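Local coordinates for protein flavin-dependent monooxygenase, oxygenase subunit HsaA (Rhodococcus sp., PDB 2RFQ) that hydroxylates the phenolic ring of the secosteroid 3-HSA at the ortho position during cholesterol catabolism, using reduced FMN and molecular oxygen, at residues 339-344 with 357-362. Residues are numbered along the deposited sequence; the frame is centred on the assembly and turned at random.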
loop_
_atom_site.group_PDB
_atom_site.type_symbol
_atom_site.label_atom_id
_atom_site.label_comp_id
_atom_site.label_asym_id
_atom_site.label_seq_id
_atom_site.Cartn_x
_atom_site.Cartn_y
_atom_site.Cartn_z
ATOM N N LYS A 339 5.342 -9.774 -4.037
ATOM C CA LYS A 339 4.900 -9.361 -5.361
ATOM C C LYS A 339 5.245 -10.440 -6.376
ATOM O O LYS A 339 4.416 -10.777 -7.231
ATOM C CB LYS A 339 5.555 -8.035 -5.797
ATOM C CG LYS A 339 5.099 -6.806 -5.057
ATOM C CD LYS A 339 5.828 -5.563 -5.628
ATOM C CE LYS A 339 5.381 -4.268 -4.949
ATOM N NZ LYS A 339 5.536 -4.288 -3.437
ATOM N N LEU A 340 6.466 -10.977 -6.285
ATOM C CA LEU A 340 6.937 -11.954 -7.286
ATOM C C LEU A 340 6.175 -13.273 -7.143
ATOM O O LEU A 340 5.740 -13.874 -8.153
ATOM C CB LEU A 340 8.445 -12.204 -7.172
ATOM C CG LEU A 340 9.288 -10.940 -7.366
ATOM C CD1 LEU A 340 10.760 -11.179 -7.000
ATOM C CD2 LEU A 340 9.168 -10.475 -8.796
ATOM N N PHE A 341 6.010 -13.720 -5.901
ATOM C CA PHE A 341 5.326 -14.988 -5.642
ATOM C C PHE A 341 3.876 -14.885 -6.137
ATOM O O PHE A 341 3.362 -15.793 -6.813
ATOM C CB PHE A 341 5.414 -15.287 -4.134
ATOM C CG PHE A 341 4.659 -16.511 -3.697
ATOM C CD1 PHE A 341 4.971 -17.760 -4.199
ATOM C CD2 PHE A 341 3.620 -16.399 -2.771
ATOM C CE1 PHE A 341 4.263 -18.907 -3.771
ATOM C CE2 PHE A 341 2.909 -17.542 -2.338
ATOM C CZ PHE A 341 3.233 -18.793 -2.857
ATOM N N GLU A 342 3.223 -13.768 -5.825
ATOM C CA GLU A 342 1.841 -13.528 -6.280
ATOM C C GLU A 342 1.772 -13.523 -7.820
ATOM O O GLU A 342 0.897 -14.131 -8.415
ATOM C CB GLU A 342 1.278 -12.220 -5.740
ATOM C CG GLU A 342 -0.208 -11.991 -6.145
ATOM C CD GLU A 342 -0.767 -10.619 -5.716
ATOM O OE1 GLU A 342 0.016 -9.701 -5.393
ATOM O OE2 GLU A 342 -1.995 -10.440 -5.743
ATOM N N SER A 343 2.687 -12.799 -8.452
ATOM C CA SER A 343 2.703 -12.746 -9.932
ATOM C C SER A 343 2.889 -14.126 -10.583
ATOM O O SER A 343 2.245 -14.468 -11.591
ATOM C CB SER A 343 3.831 -11.825 -10.380
ATOM O OG SER A 343 3.760 -11.615 -11.782
ATOM N N SER A 344 3.777 -14.922 -10.005
ATOM C CA SER A 344 4.087 -16.234 -10.555
ATOM C C SER A 344 2.862 -17.158 -10.589
ATOM O O SER A 344 2.709 -17.961 -11.507
ATOM C CB SER A 344 5.225 -16.855 -9.765
ATOM O OG SER A 344 5.596 -18.073 -10.354
ATOM N N ARG A 357 9.869 -21.243 -1.466
ATOM C CA ARG A 357 10.811 -21.396 -0.338
ATOM C C ARG A 357 11.353 -20.047 0.131
ATOM O O ARG A 357 11.377 -19.783 1.334
ATOM C CB ARG A 357 11.958 -22.340 -0.703
ATOM C CG ARG A 357 12.695 -22.836 0.539
ATOM C CD ARG A 357 13.903 -23.642 0.150
ATOM N NE ARG A 357 13.512 -24.853 -0.562
ATOM C CZ ARG A 357 13.733 -25.079 -1.853
ATOM N NH1 ARG A 357 14.369 -24.183 -2.599
ATOM N NH2 ARG A 357 13.330 -26.230 -2.392
ATOM N N PHE A 358 11.815 -19.198 -0.801
ATOM C CA PHE A 358 12.283 -17.865 -0.417
ATOM C C PHE A 358 11.172 -17.094 0.272
ATOM O O PHE A 358 11.420 -16.342 1.214
ATOM C CB PHE A 358 12.731 -17.105 -1.654
ATOM C CG PHE A 358 14.080 -17.554 -2.207
ATOM C CD1 PHE A 358 15.242 -17.520 -1.410
ATOM C CD2 PHE A 358 14.189 -17.948 -3.544
ATOM C CE1 PHE A 358 16.490 -17.891 -1.947
ATOM C CE2 PHE A 358 15.422 -18.349 -4.089
ATOM C CZ PHE A 358 16.582 -18.298 -3.287
ATOM N N TRP A 359 9.940 -17.297 -0.206
ATOM C CA TRP A 359 8.756 -16.625 0.365
ATOM C C TRP A 359 8.567 -17.033 1.823
ATOM O O TRP A 359 8.518 -16.178 2.704
ATOM C CB TRP A 359 7.523 -16.955 -0.519
ATOM C CG TRP A 359 6.215 -16.388 -0.065
ATOM C CD1 TRP A 359 5.847 -15.059 0.011
ATOM C CD2 TRP A 359 5.098 -17.145 0.388
ATOM N NE1 TRP A 359 4.546 -14.954 0.484
ATOM C CE2 TRP A 359 4.065 -16.217 0.721
ATOM C CE3 TRP A 359 4.861 -18.517 0.543
ATOM C CZ2 TRP A 359 2.797 -16.638 1.177
ATOM C CZ3 TRP A 359 3.597 -18.935 1.009
ATOM C CH2 TRP A 359 2.606 -18.003 1.335
ATOM N N ARG A 360 8.503 -18.340 2.091
ATOM C CA ARG A 360 8.341 -18.797 3.479
ATOM C C ARG A 360 9.521 -18.413 4.341
ATOM O O ARG A 360 9.362 -17.986 5.501
ATOM C CB ARG A 360 8.146 -20.304 3.511
ATOM C CG ARG A 360 6.752 -20.703 2.973
ATOM C CD ARG A 360 6.557 -22.224 3.028
ATOM N NE ARG A 360 7.425 -22.936 2.082
ATOM C CZ ARG A 360 8.547 -23.585 2.398
ATOM N NH1 ARG A 360 8.995 -23.626 3.657
ATOM N NH2 ARG A 360 9.243 -24.189 1.447
ATOM N N ASP A 361 10.715 -18.550 3.764
ATOM C CA ASP A 361 11.950 -18.220 4.495
ATOM C C ASP A 361 12.013 -16.746 4.942
ATOM O O ASP A 361 12.402 -16.453 6.087
ATOM C CB ASP A 361 13.164 -18.564 3.635
ATOM C CG ASP A 361 13.447 -20.066 3.566
ATOM O OD1 ASP A 361 12.793 -20.877 4.259
ATOM O OD2 ASP A 361 14.331 -20.460 2.762
ATOM N N ALA A 362 11.662 -15.838 4.028
ATOM C CA ALA A 362 11.695 -14.385 4.333
ATOM C C ALA A 362 10.664 -14.063 5.397
ATOM O O ALA A 362 10.937 -13.306 6.335
ATOM C CB ALA A 362 11.468 -13.550 3.058
#
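F341 and W359 show how an aromatic pair can join two helices where they come close. Their offset (parallel-displaced) stack ties the last turn of helix 316-344 to helix 354-365 in the helical C-terminal domain of the acyl-CoA dehydrogenase fold. The two CA atoms are 7.1 Å apart; the side chains run out from there and lay their rings face to face beside the two helices.

In the stack, the F341 ring and the six-membered ring of W359 have centroids 4.1 Å apart and planes inclined by 24°. F341 CE2 sits 3.3 Å above the W359 plane, over the centre of the six-membered ring, with F341 CD2 beside it, 3.5 Å from W359 CE2. F341 CZ is 3.8 Å from W359 CE3. Both side chains have CG anti to the backbone N (chi1 175° for F341 and 178° for W359), which lays the rings alongside each other.

Aromatic contacts continue past the pair: W359 stacks on W359 of a second subunit and meets H363 of both chains edge-to-face, while F341 packs on H363 of the second subunit. Within the chain, W359 also touches I337 and D338, and F341 touches A348 and L349. Elsewhere on the same helix, R357 and R360 form salt bridges with E31. The F341 side chain lies about 7 Å from a bound 3-pyridinium-1-ylpropane-1-sulfonate and about 8 Å from that of T347, which by similarity binds FMN.

An alanine in place of W359 would probably leave one face of F341 without its aromatic partner and break the run of rings into the neighbouring subunit. At the centre of the stack, F341 CE2 approaches W359 CD2 to 3.5 Å.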